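Local coordinates for NikO protein (Streptomyces tendae, PDB 4FQD) that acts as an enolpyruvyl transferase essential in nikkomycin biosynthesis and belongs to the MurA branch of the EPSP synthase family, at residues L170-I175 with A204-T209; I175-Y180 with G194-A199; T210-P215 with W243-R248; R229-D234 with R255-T260. The protein carries 4 engineered substitutions. One frame throughout, in Å; residues are numbered along the deposited sequence.

Interaction 1. Residues L170-I175 with A204-T209; sequences LTPCTI and AVTHGT
Pro-172 sets its ring against the backbone of 207-209, and Leu-170 leans on Val-205 and Thr-206. Taken from CB round the ring, Pro-172 first meets a carbonyl, its CB lying 3.3 Å from Thr-209 O. Its CG, at the far corner, rests 3.7 Å from Gly-208 CA. Glycine suits that place because a CB there would collide with Pro-172 CG, and its positive phi of 135° would also press a side chain against the carbonyl oxygen of His-207. Next in the ring, CD lies 3.3 Å from His-207 O and also faces Thr-206 CG2. An alanine in place of Pro-172 would probably open a gap over Gly-208 CA and leave Thr-206 CG2 without the CD it packs on.

In the inverse beta/alpha barrel these segments form one end of a beta-alpha-beta crossover: 170-173 leads into strand 174-176, while the loop 205-208 joins helix 192-204 to strand 209-213. The chain turns a corner at Gly-208.

Thr-206 crosses Leu-170 at about a right angle, with OG1 3.5 Å from Leu-170 CB. That hydroxyl, anti to its carbonyl carbon (chi1 -61°), is hydrogen-bonded to Met-202 O of the preceding helix. Leu-170 CD1 reaches Val-205 CG2 at 4.1 Å. No direct hydrogen bond links the segments; instead a water donates to Leu-170 O and accepts from His-207 N, its oxygen 2.7 Å from that nitrogen.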
loop_
_atom_site.group_PDB
_atom_site.type_symbol
_atom_site.label_atom_id
_atom_site.label_comp_id
_atom_site.label_asym_id
_atom_site.label_seq_id
_atom_site.Cartn_x
_atom_site.Cartn_y
_atom_site.Cartn_z
ATOM N N LEU A 170 -19.013 -13.733 34.879
ATOM C CA LEU A 170 -18.375 -12.873 33.894
ATOM C C LEU A 170 -18.185 -11.473 34.462
ATOM O O LEU A 170 -19.058 -10.950 35.153
ATOM C CB LEU A 170 -19.206 -12.820 32.612
ATOM C CG LEU A 170 -19.422 -14.159 31.903
ATOM C CD1 LEU A 170 -20.335 -13.991 30.701
ATOM C CD2 LEU A 170 -18.090 -14.762 31.488
ATOM N N THR A 171 -17.036 -10.873 34.174
ATOM C CA THR A 171 -16.732 -9.533 34.661
ATOM C C THR A 171 -16.407 -8.594 33.505
ATOM O O THR A 171 -15.766 -8.999 32.536
ATOM C CB THR A 171 -15.550 -9.553 35.646
ATOM O OG1 THR A 171 -14.411 -10.150 35.014
ATOM C CG2 THR A 171 -15.909 -10.347 36.893
ATOM N N PRO A 172 -16.855 -7.332 33.603
ATOM C CA PRO A 172 -16.592 -6.330 32.565
ATOM C C PRO A 172 -15.105 -6.003 32.483
ATOM O O PRO A 172 -14.348 -6.325 33.399
ATOM C CB PRO A 172 -17.380 -5.111 33.050
ATOM C CG PRO A 172 -17.477 -5.290 34.524
ATOM C CD PRO A 172 -17.623 -6.768 34.726
ATOM N N CYS A 173 -14.696 -5.392 31.374
ATOM C CA CYS A 173 -13.288 -5.092 31.137
ATOM C C CYS A 173 -13.119 -3.911 30.175
ATOM O O CYS A 173 -14.051 -3.543 29.461
ATOM C CB CYS A 173 -12.571 -6.334 30.594
ATOM S SG CYS A 173 -10.779 -6.169 30.440
ATOM N N THR A 174 -11.930 -3.314 30.172
ATOM C CA THR A 174 -11.614 -2.231 29.252
ATOM C C THR A 174 -10.529 -2.700 28.292
ATOM O O THR A 174 -9.381 -2.893 28.691
ATOM C CB THR A 174 -11.116 -0.989 30.007
ATOM O OG1 THR A 174 -12.115 -0.572 30.945
ATOM C CG2 THR A 174 -10.819 0.149 29.037
ATOM N N ILE A 175 -10.893 -2.891 27.027
ATOM C CA ILE A 175 -9.967 -3.458 26.052
ATOM C C ILE A 175 -9.692 -2.523 24.882
ATOM O O ILE A 175 -10.610 -1.922 24.324
ATOM C CB ILE A 175 -10.504 -4.778 25.468
ATOM C CG1 ILE A 175 -11.099 -5.662 26.565
ATOM C CG2 ILE A 175 -9.407 -5.511 24.710
ATOM C CD1 ILE A 175 -11.712 -6.945 26.038
ATOM N N ALA A 204 -22.229 -7.739 26.280
ATOM C CA ALA A 204 -23.682 -7.683 26.404
ATOM C C ALA A 204 -24.222 -8.726 27.381
ATOM O O ALA A 204 -25.261 -8.520 28.007
ATOM C CB ALA A 204 -24.338 -7.838 25.040
ATOM N N VAL A 205 -23.513 -9.844 27.505
ATOM C CA VAL A 205 -23.941 -10.921 28.392
ATOM C C VAL A 205 -23.230 -10.853 29.739
ATOM O O VAL A 205 -23.243 -11.815 30.509
ATOM C CB VAL A 205 -23.698 -12.306 27.761
ATOM C CG1 VAL A 205 -24.556 -12.480 26.516
ATOM C CG2 VAL A 205 -22.225 -12.491 27.431
ATOM N N THR A 206 -22.616 -9.710 30.019
ATOM C CA THR A 206 -21.885 -9.510 31.264
ATOM C C THR A 206 -22.489 -8.365 32.073
ATOM O O THR A 206 -22.864 -7.335 31.517
ATOM C CB THR A 206 -20.398 -9.204 30.987
ATOM O OG1 THR A 206 -19.803 -10.311 30.297
ATOM C CG2 THR A 206 -19.637 -8.952 32.280
ATOM N N HIS A 207 -22.589 -8.554 33.385
ATOM C CA HIS A 207 -23.032 -7.490 34.277
ATOM C C HIS A 207 -21.902 -6.498 34.520
ATOM O O HIS A 207 -20.898 -6.833 35.146
ATOM C CB HIS A 207 -23.501 -8.073 35.611
ATOM C CG HIS A 207 -24.693 -8.965 35.492
ATOM N ND1 HIS A 207 -25.119 -9.787 36.517
ATOM C CD2 HIS A 207 -25.559 -9.170 34.472
ATOM C CE1 HIS A 207 -26.187 -10.452 36.135
ATOM N NE2 HIS A 207 -26.479 -10.097 34.891
ATOM N N GLY A 208 -22.066 -5.277 34.024
ATOM C CA GLY A 208 -21.060 -4.249 34.216
ATOM C C GLY A 208 -20.760 -3.466 32.954
ATOM O O GLY A 208 -21.256 -3.791 31.875
ATOM N N THR A 209 -19.940 -2.430 33.091
ATOM C CA THR A 209 -19.601 -1.565 31.968
ATOM C C THR A 209 -18.335 -2.027 31.252
ATOM O O THR A 209 -17.251 -2.040 31.832
ATOM C CB THR A 209 -19.422 -0.104 32.419
ATOM O OG1 THR A 209 -20.671 0.404 32.901
ATOM C CG2 THR A 209 -18.947 0.755 31.260
HETATM O O HOH W 1 -21.822 -10.884 34.591
HETATM O O HOH W 2 -14.938 -0.036 31.250
#

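Interaction 2. Residues I175-Y180 with G194-A199. With SO4 (sulfate ion), chain C.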
loop_
_atom_site.group_PDB
_atom_site.type_symbol
_atom_site.label_atom_id
_atom_site.label_comp_id
_atom_site.label_asym_id
_atom_site.label_seq_id
_atom_site.Cartn_x
_atom_site.Cartn_y
_atom_site.Cartn_z
ATOM N N ILE A 175 -10.893 -2.891 27.027
ATOM C CA ILE A 175 -9.967 -3.458 26.052
ATOM C C ILE A 175 -9.692 -2.523 24.882
ATOM O O ILE A 175 -10.610 -1.922 24.324
ATOM C CB ILE A 175 -10.504 -4.778 25.468
ATOM C CG1 ILE A 175 -11.099 -5.662 26.565
ATOM C CG2 ILE A 175 -9.407 -5.511 24.710
ATOM C CD1 ILE A 175 -11.712 -6.945 26.038
ATOM N N ASP A 176 -8.420 -2.409 24.513
ATOM C CA ASP A 176 -8.040 -1.740 23.280
ATOM C C ASP A 176 -7.941 -2.802 22.192
ATOM O O ASP A 176 -7.106 -3.701 22.273
ATOM C CB ASP A 176 -6.697 -1.029 23.449
ATOM C CG ASP A 176 -6.437 -0.005 22.357
ATOM O OD1 ASP A 176 -7.022 -0.129 21.260
ATOM O OD2 ASP A 176 -5.641 0.928 22.598
ATOM N N MET A 177 -8.796 -2.699 21.179
ATOM C CA MET A 177 -8.867 -3.715 20.130
ATOM C C MET A 177 -7.616 -3.783 19.260
ATOM O O MET A 177 -7.447 -4.724 18.484
ATOM C CB MET A 177 -10.108 -3.510 19.260
ATOM C CG MET A 177 -11.399 -3.797 19.993
ATOM S SD MET A 177 -11.406 -5.493 20.597
ATOM C CE MET A 177 -12.067 -5.262 22.234
ATOM N N LEU A 178 -6.740 -2.792 19.390
ATOM C CA LEU A 178 -5.478 -2.798 18.659
ATOM C C LEU A 178 -4.545 -3.882 19.192
ATOM O O LEU A 178 -3.530 -4.206 18.576
ATOM C CB LEU A 178 -4.804 -1.427 18.728
ATOM C CG LEU A 178 -5.583 -0.278 18.087
ATOM C CD1 LEU A 178 -4.755 0.997 18.067
ATOM C CD2 LEU A 178 -6.033 -0.655 16.684
ATOM N N ASP A 179 -4.906 -4.441 20.343
ATOM C CA ASP A 179 -4.198 -5.579 20.915
ATOM C C ASP A 179 -4.331 -6.805 20.017
ATOM O O ASP A 179 -3.543 -7.746 20.110
ATOM C CB ASP A 179 -4.755 -5.898 22.302
ATOM C CG ASP A 179 -4.279 -4.924 23.363
ATOM O OD1 ASP A 179 -3.743 -3.854 23.003
ATOM O OD2 ASP A 179 -4.446 -5.233 24.561
ATOM N N TYR A 180 -5.333 -6.784 19.144
ATOM C CA TYR A 180 -5.609 -7.915 18.270
ATOM C C TYR A 180 -5.407 -7.564 16.799
ATOM O O TYR A 180 -6.075 -8.112 15.923
ATOM C CB TYR A 180 -7.026 -8.431 18.519
ATOM C CG TYR A 180 -7.282 -8.770 19.968
ATOM C CD1 TYR A 180 -6.923 -10.007 20.486
ATOM C CD2 TYR A 180 -7.868 -7.846 20.825
ATOM C CE1 TYR A 180 -7.149 -10.320 21.812
ATOM C CE2 TYR A 180 -8.097 -8.150 22.152
ATOM C CZ TYR A 180 -7.735 -9.388 22.641
ATOM O OH TYR A 180 -7.963 -9.693 23.962
ATOM N N GLY A 194 -12.643 -10.538 14.449
ATOM C CA GLY A 194 -13.173 -11.584 15.306
ATOM C C GLY A 194 -13.145 -11.217 16.777
ATOM O O GLY A 194 -14.067 -11.547 17.525
ATOM N N ALA A 195 -12.085 -10.532 17.194
ATOM C CA ALA A 195 -11.937 -10.121 18.585
ATOM C C ALA A 195 -12.987 -9.085 18.975
ATOM O O ALA A 195 -13.487 -9.090 20.099
ATOM C CB ALA A 195 -10.539 -9.577 18.832
ATOM N N VAL A 196 -13.313 -8.198 18.039
ATOM C CA VAL A 196 -14.305 -7.157 18.281
ATOM C C VAL A 196 -15.697 -7.760 18.433
ATOM O O VAL A 196 -16.448 -7.389 19.334
ATOM C CB VAL A 196 -14.317 -6.116 17.144
ATOM C CG1 VAL A 196 -15.431 -5.101 17.362
ATOM C CG2 VAL A 196 -12.968 -5.421 17.049
ATOM N N LYS A 197 -16.030 -8.693 17.546
ATOM C CA LYS A 197 -17.316 -9.377 17.592
ATOM C C LYS A 197 -17.496 -10.109 18.915
ATOM O O LYS A 197 -18.546 -10.017 19.550
ATOM C CB LYS A 197 -17.436 -10.365 16.432
ATOM C CG LYS A 197 -17.362 -9.719 15.060
ATOM C CD LYS A 197 -17.315 -10.766 13.961
ATOM C CE LYS A 197 -17.144 -10.121 12.597
ATOM N NZ LYS A 197 -17.174 -11.127 11.500
ATOM N N THR A 198 -16.458 -10.831 19.326
ATOM C CA THR A 198 -16.492 -11.592 20.568
ATOM C C THR A 198 -16.632 -10.676 21.780
ATOM O O THR A 198 -17.470 -10.911 22.650
ATOM C CB THR A 198 -15.227 -12.453 20.730
ATOM O OG1 THR A 198 -15.121 -13.363 19.627
ATOM C CG2 THR A 198 -15.282 -13.243 22.028
ATOM N N ALA A 199 -15.811 -9.630 21.825
ATOM C CA ALA A 199 -15.823 -8.687 22.939
ATOM C C ALA A 199 -17.175 -7.999 23.090
ATOM O O ALA A 199 -17.648 -7.786 24.207
ATOM C CB ALA A 199 -14.721 -7.657 22.771
HETATM S S SO4 C . -13.897 -12.968 10.796
HETATM O O1 SO4 C . -14.397 -12.132 11.883
HETATM O O2 SO4 C . -14.835 -14.061 10.551
HETATM O O3 SO4 C . -13.765 -12.159 9.588
HETATM O O4 SO4 C . -12.592 -13.515 11.160
#
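Met-177 and Tyr-180 pack on Ala-195, Val-196 and Ala-199 inside a beta-alpha-beta crossover, where the 3-10 turn that follows strand 174-176 meets helix 192-204. The contact is buried and wholly apolar, with no hydrogen bond across it, and small residues on this side of the helix let the turn come close.

Ala-195 CB sits over one face of the Tyr-180 ring, nearer the CG end: it is 3.5 Å from Tyr-180 CG, and a CH-pi contact places it 4.0 Å from the centroid. At the ring's edge, in plane, lies Ile-175 CG2, and the hydroxyl is hydrogen-bonded to Asp-146.

Met-177 fits by bending. CG stands anti to the carbonyl carbon (chi1 -69°) and meets Val-196 CG2 at 3.7 Å; the turns at chi2 and chi3 then bring CE to 3.6 Å from Ala-199 CB. A flexible thioether suits a path that bends from Val-196 to Ala-199. Leu-212 of the neighbouring strand touches both Met-177 and Ala-199.

The turn starts with an Asx turn, in which Leu-178 N donates to Asp-176 OD1 from above the carboxylate plane. On the helix, Gly-194 O accepts from Thr-198 N and, on the opposite face of its carbonyl plane, from Thr-198 OG1 at 3.0 Å.

Lys-197, extended beyond CG, is salt-bridged to Asp-220 and holds a sulfate, probably from the crystallisation liquor, that is also bound by Ser-193 OG: Lys-197 NZ donates to its O1 across 3.0 Å.

Interaction 3. Residues T210-P215 with W243-R248; sequences TTLQHP and WVIHGR
Pro-215 covers one face of the Trp-243 indole, its CG standing 3.4 Å above the plane and over the middle of the ring system. The six-membered ring takes the closest share in a CH-pi contact, Pro-215 CG lying 3.6 Å from that ring's centroid. A proline suits the place, since its puckered ring offers C-H bonds to the pi cloud; Pro-215 CB reaches on to Trp-243 CE3. The indole also stacks with Phe-237 and touches Val-221 and Val-225 of helix 219-231. The imidazole of His-246 has Val-244 CG1 over one face, set toward the rim.

The backbones pair as an antiparallel ladder. Thr-210 pairs with Ile-245 and Leu-212 with Trp-243 as hydrogen-bonded pairs; Ile-245 N to Thr-210 O measures 2.7 Å and is nearly straight at 172°. Between them, Thr-211 and Val-244 form a non-hydrogen-bonded pair whose beta-branched side chains lie side by side on one face. On the other face Leu-212 CG meets Ile-245 CD1 at 3.7 Å, and both leucine and isoleucine rest on Leu-200 of helix 192-204. These are the two central strands of a four-stranded mixed sheet, with one face against helices, as in the inverse beta/alpha barrel of EPSP synthase relatives.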
loop_
_atom_site.group_PDB
_atom_site.type_symbol
_atom_site.label_atom_id
_atom_site.label_comp_id
_atom_site.label_asym_id
_atom_site.label_seq_id
_atom_site.Cartn_x
_atom_site.Cartn_y
_atom_site.Cartn_z
ATOM N N THR A 210 -18.487 -2.404 29.988
ATOM C CA THR A 210 -17.357 -2.810 29.165
ATOM C C THR A 210 -17.054 -1.727 28.134
ATOM O O THR A 210 -17.953 -1.245 27.445
ATOM C CB THR A 210 -17.634 -4.149 28.449
ATOM O OG1 THR A 210 -17.772 -5.193 29.422
ATOM C CG2 THR A 210 -16.501 -4.500 27.500
ATOM N N THR A 211 -15.786 -1.343 28.039
ATOM C CA THR A 211 -15.377 -0.291 27.117
ATOM C C THR A 211 -14.381 -0.809 26.086
ATOM O O THR A 211 -13.299 -1.280 26.437
ATOM C CB THR A 211 -14.759 0.902 27.867
ATOM O OG1 THR A 211 -15.675 1.365 28.867
ATOM C CG2 THR A 211 -14.450 2.037 26.902
ATOM N N LEU A 212 -14.752 -0.716 24.813
ATOM C CA LEU A 212 -13.901 -1.197 23.732
ATOM C C LEU A 212 -13.261 -0.037 22.979
ATOM O O LEU A 212 -13.910 0.971 22.699
ATOM C CB LEU A 212 -14.700 -2.077 22.770
ATOM C CG LEU A 212 -15.507 -3.202 23.418
ATOM C CD1 LEU A 212 -16.142 -4.093 22.360
ATOM C CD2 LEU A 212 -14.641 -4.015 24.369
ATOM N N GLN A 213 -11.983 -0.188 22.648
ATOM C CA GLN A 213 -11.234 0.883 22.003
ATOM C C GLN A 213 -10.771 0.497 20.604
ATOM O O GLN A 213 -10.300 -0.617 20.388
ATOM C CB GLN A 213 -10.026 1.259 22.856
ATOM C CG GLN A 213 -9.716 2.726 22.822
ATOM C CD GLN A 213 -10.793 3.550 23.496
ATOM O OE1 GLN A 213 -11.122 4.645 23.045
ATOM N NE2 GLN A 213 -11.337 3.032 24.594
ATOM N N HIS A 214 -10.895 1.436 19.667
ATOM C CA HIS A 214 -10.526 1.217 18.266
ATOM C C HIS A 214 -11.175 -0.032 17.671
ATOM O O HIS A 214 -10.480 -0.982 17.311
ATOM C CB HIS A 214 -9.005 1.130 18.113
ATOM C CG HIS A 214 -8.266 2.292 18.702
ATOM N ND1 HIS A 214 -7.564 2.206 19.883
ATOM C CD2 HIS A 214 -8.123 3.568 18.269
ATOM C CE1 HIS A 214 -7.017 3.377 20.155
ATOM N NE2 HIS A 214 -7.342 4.222 19.193
ATOM N N PRO A 215 -12.511 -0.032 17.556
ATOM C CA PRO A 215 -13.219 -1.232 17.101
ATOM C C PRO A 215 -13.218 -1.397 15.584
ATOM O O PRO A 215 -12.951 -0.445 14.848
ATOM C CB PRO A 215 -14.644 -0.984 17.592
ATOM C CG PRO A 215 -14.791 0.497 17.520
ATOM C CD PRO A 215 -13.438 1.075 17.850
ATOM N N TRP A 243 -16.298 2.615 22.240
ATOM C CA TRP A 243 -17.609 1.993 22.374
ATOM C C TRP A 243 -17.811 1.490 23.797
ATOM O O TRP A 243 -16.973 0.765 24.334
ATOM C CB TRP A 243 -17.771 0.841 21.381
ATOM C CG TRP A 243 -17.879 1.286 19.956
ATOM C CD1 TRP A 243 -17.789 2.565 19.487
ATOM C CD2 TRP A 243 -18.105 0.458 18.814
ATOM N NE1 TRP A 243 -17.941 2.583 18.124
ATOM C CE2 TRP A 243 -18.138 1.293 17.681
ATOM C CE3 TRP A 243 -18.282 -0.920 18.630
ATOM C CZ2 TRP A 243 -18.338 0.812 16.393
ATOM C CZ3 TRP A 243 -18.481 -1.402 17.350
ATOM C CH2 TRP A 243 -18.508 -0.538 16.248
ATOM N N VAL A 244 -18.926 1.882 24.403
ATOM C CA VAL A 244 -19.221 1.507 25.780
ATOM C C VAL A 244 -20.467 0.632 25.860
ATOM O O VAL A 244 -21.548 1.033 25.428
ATOM C CB VAL A 244 -19.419 2.752 26.669
ATOM C CG1 VAL A 244 -19.818 2.343 28.077
ATOM C CG2 VAL A 244 -18.155 3.598 26.690
ATOM N N ILE A 245 -20.310 -0.566 26.412
ATOM C CA ILE A 245 -21.432 -1.480 26.581
ATOM C C ILE A 245 -21.835 -1.588 28.045
ATOM O O ILE A 245 -21.145 -2.223 28.844
ATOM C CB ILE A 245 -21.108 -2.897 26.062
ATOM C CG1 ILE A 245 -20.587 -2.846 24.625
ATOM C CG2 ILE A 245 -22.335 -3.795 26.169
ATOM C CD1 ILE A 245 -19.085 -2.991 24.517
ATOM N N HIS A 246 -22.952 -0.963 28.396
ATOM C CA HIS A 246 -23.490 -1.083 29.743
ATOM C C HIS A 246 -24.252 -2.397 29.855
ATOM O O HIS A 246 -25.478 -2.431 29.756
ATOM C CB HIS A 246 -24.396 0.102 30.069
ATOM C CG HIS A 246 -23.726 1.430 29.908
ATOM N ND1 HIS A 246 -22.781 1.899 30.796
ATOM C CD2 HIS A 246 -23.859 2.389 28.961
ATOM C CE1 HIS A 246 -22.364 3.089 30.404
ATOM N NE2 HIS A 246 -23.001 3.410 29.294
ATOM N N GLY A 247 -23.508 -3.479 30.055
ATOM C CA GLY A 247 -24.079 -4.813 30.067
ATOM C C GLY A 247 -24.955 -5.103 31.269
ATOM O O GLY A 247 -24.595 -4.801 32.406
ATOM N N ARG A 248 -26.112 -5.701 31.007
ATOM C CA ARG A 248 -27.049 -6.070 32.059
ATOM C C ARG A 248 -27.371 -7.560 32.002
ATOM O O ARG A 248 -28.421 -7.999 32.469
ATOM C CB ARG A 248 -28.327 -5.240 31.951
ATOM C CG ARG A 248 -28.361 -4.034 32.871
ATOM C CD ARG A 248 -29.176 -2.892 32.282
ATOM N NE ARG A 248 -30.406 -3.349 31.643
ATOM C CZ ARG A 248 -30.639 -3.282 30.336
ATOM N NH1 ARG A 248 -29.725 -2.773 29.520
ATOM N NH2 ARG A 248 -31.788 -3.723 29.843
#

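Interaction 4. Residues R229-D234 with R255-T260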
loop_
_atom_site.group_PDB
_atom_site.type_symbol
_atom_site.label_atom_id
_atom_site.label_comp_id
_atom_site.label_asym_id
_atom_site.label_seq_id
_atom_site.Cartn_x
_atom_site.Cartn_y
_atom_site.Cartn_z
ATOM N N ARG A 229 -28.634 -3.769 20.271
ATOM C CA ARG A 229 -29.395 -2.625 20.761
ATOM C C ARG A 229 -30.893 -2.911 20.746
ATOM O O ARG A 229 -31.598 -2.618 21.711
ATOM C CB ARG A 229 -29.098 -1.379 19.923
ATOM C CG ARG A 229 -27.798 -0.676 20.278
ATOM C CD ARG A 229 -27.505 0.461 19.308
ATOM N NE ARG A 229 -26.341 1.246 19.711
ATOM C CZ ARG A 229 -25.776 2.185 18.958
ATOM N NH1 ARG A 229 -26.262 2.453 17.754
ATOM N NH2 ARG A 229 -24.720 2.851 19.405
ATOM N N ASP A 230 -31.370 -3.485 19.646
ATOM C CA ASP A 230 -32.786 -3.795 19.496
ATOM C C ASP A 230 -33.216 -4.934 20.418
ATOM O O ASP A 230 -34.384 -5.027 20.793
ATOM C CB ASP A 230 -33.112 -4.140 18.041
ATOM C CG ASP A 230 -32.854 -2.983 17.094
ATOM O OD1 ASP A 230 -32.691 -1.842 17.578
ATOM O OD2 ASP A 230 -32.820 -3.212 15.866
ATOM N N LEU A 231 -32.269 -5.796 20.780
ATOM C CA LEU A 231 -32.542 -6.887 21.710
ATOM C C LEU A 231 -32.787 -6.358 23.120
ATOM O O LEU A 231 -33.567 -6.931 23.882
ATOM C CB LEU A 231 -31.391 -7.898 21.721
ATOM C CG LEU A 231 -31.304 -8.872 20.545
ATOM C CD1 LEU A 231 -30.031 -9.698 20.625
ATOM C CD2 LEU A 231 -32.526 -9.776 20.510
ATOM N N GLY A 232 -32.115 -5.263 23.463
ATOM C CA GLY A 232 -32.289 -4.643 24.762
ATOM C C GLY A 232 -30.995 -4.137 25.365
ATOM O O GLY A 232 -31.001 -3.504 26.420
ATOM N N ALA A 233 -29.880 -4.415 24.698
ATOM C CA ALA A 233 -28.575 -3.976 25.183
ATOM C C ALA A 233 -28.394 -2.468 25.033
ATOM O O ALA A 233 -29.017 -1.835 24.177
ATOM C CB ALA A 233 -27.459 -4.721 24.464
ATOM N N ASP A 234 -27.534 -1.902 25.874
ATOM C CA ASP A 234 -27.223 -0.482 25.811
ATOM C C ASP A 234 -25.797 -0.279 25.328
ATOM O O ASP A 234 -24.858 -0.281 26.122
ATOM C CB ASP A 234 -27.408 0.170 27.181
ATOM C CG ASP A 234 -27.130 1.660 27.161
ATOM O OD1 ASP A 234 -27.216 2.281 26.080
ATOM O OD2 ASP A 234 -26.827 2.213 28.235
ATOM N N ARG A 255 -36.094 -8.525 23.852
ATOM C CA ARG A 255 -36.953 -7.796 22.925
ATOM C C ARG A 255 -36.855 -8.351 21.506
ATOM O O ARG A 255 -35.758 -8.487 20.965
ATOM C CB ARG A 255 -36.608 -6.307 22.937
ATOM C CG ARG A 255 -37.019 -5.592 24.214
ATOM C CD ARG A 255 -36.181 -4.347 24.442
ATOM N NE ARG A 255 -36.139 -3.488 23.264
ATOM C CZ ARG A 255 -35.395 -2.392 23.168
ATOM N NH1 ARG A 255 -35.416 -1.668 22.059
ATOM N NH2 ARG A 255 -34.626 -2.019 24.181
ATOM N N PRO A 256 -38.010 -8.680 20.905
ATOM C CA PRO A 256 -38.100 -9.205 19.536
ATOM C C PRO A 256 -37.497 -8.242 18.516
ATOM O O PRO A 256 -37.659 -7.029 18.647
ATOM C CB PRO A 256 -39.610 -9.330 19.310
ATOM C CG PRO A 256 -40.186 -9.467 20.677
ATOM C CD PRO A 256 -39.331 -8.605 21.553
ATOM N N VAL A 257 -36.811 -8.781 17.513
ATOM C CA VAL A 257 -36.096 -7.952 16.547
ATOM C C VAL A 257 -36.414 -8.310 15.097
ATOM O O VAL A 257 -36.399 -9.480 14.715
ATOM C CB VAL A 257 -34.567 -8.043 16.755
ATOM C CG1 VAL A 257 -33.832 -7.217 15.709
ATOM C CG2 VAL A 257 -34.191 -7.591 18.156
ATOM N N ASP A 258 -36.705 -7.288 14.298
ATOM C CA ASP A 258 -36.849 -7.441 12.856
ATOM C C ASP A 258 -35.693 -6.734 12.159
ATOM O O ASP A 258 -35.504 -5.528 12.329
ATOM C CB ASP A 258 -38.179 -6.854 12.379
ATOM C CG ASP A 258 -39.289 -7.885 12.329
ATOM O OD1 ASP A 258 -39.208 -8.887 13.069
ATOM O OD2 ASP A 258 -40.243 -7.692 11.547
ATOM N N VAL A 259 -34.919 -7.479 11.380
ATOM C CA VAL A 259 -33.759 -6.904 10.708
ATOM C C VAL A 259 -33.618 -7.379 9.261
ATOM O O VAL A 259 -33.740 -8.568 8.965
ATOM C CB VAL A 259 -32.454 -7.181 11.499
ATOM C CG1 VAL A 259 -32.281 -8.671 11.752
ATOM C CG2 VAL A 259 -31.248 -6.603 10.773
ATOM N N THR A 260 -33.380 -6.432 8.359
ATOM C CA THR A 260 -33.125 -6.747 6.961
ATOM C C THR A 260 -31.633 -6.633 6.668
ATOM O O THR A 260 -31.060 -5.546 6.745
ATOM C CB THR A 260 -33.898 -5.804 6.025
ATOM O OG1 THR A 260 -35.296 -5.866 6.332
ATOM C CG2 THR A 260 -33.681 -6.202 4.573
#
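Arg-255, Asp-230 and Val-257 carry the contact between the C-terminal end of helix 219-231 and strand 257-260, the edge strand of another four-stranded sheet in this inverse beta/alpha barrel. Val-257 sets both methyls against the helix: CG2 is 3.6 Å from Asp-230 CB and 3.6 Å from Leu-231 CD2, while CG1 meets Asp-230 CB at 3.9 Å. Its side chain crosses those of Asp-230 and Leu-231 at about a right angle. The branched valine thus fills the corner between an aspartate's aliphatic root and a buried leucine, and an alanine here would probably open a gap beside Leu-231 CD2 and take away the packing on Asp-230 CB.

Arg-255 folds back over the last turn, bent at chi3 (51°), and lays one face of its guanidinium over Asp-230 O and Arg-229 O. Such helix-end carbonyls are likely to attract the positive charge, though no hydrogen bond forms. Asp-230 OD1 stays 5.2 Å from Arg-255 NH1, too far for a salt bridge. Gly-232 leaves the helix with a phi of 140°, suiting glycine, and its CA lies 3.6 Å from Arg-255 NH2. The single hydrogen bond across the contact runs from Arg-255 N to Leu-231 O, at 3.0 Å.

Overall arrangement
Interactions 1 to 3 belong to one four-stranded mixed sheet and the helix 192-204 beside it. Interaction 2 is nested within the chain loop that interaction 1 closes, their centres about 13 Å apart, and both use strand 174-176. Interaction 3 follows in sequence with its centre about 8 Å from that of interaction 1; strand 209-213 bonds to strand 174-176 through Ile-175 O and Gln-213 N. Interaction 4, centred about 17 Å from interaction 3, alternates with it along the chain and ties helix 219-231 to a second sheet. Asp-234 O and His-246 N link these two. So interactions 1 to 3 build one sheet with its helix, and interaction 4 fastens the next helix to another sheet of the same lobe.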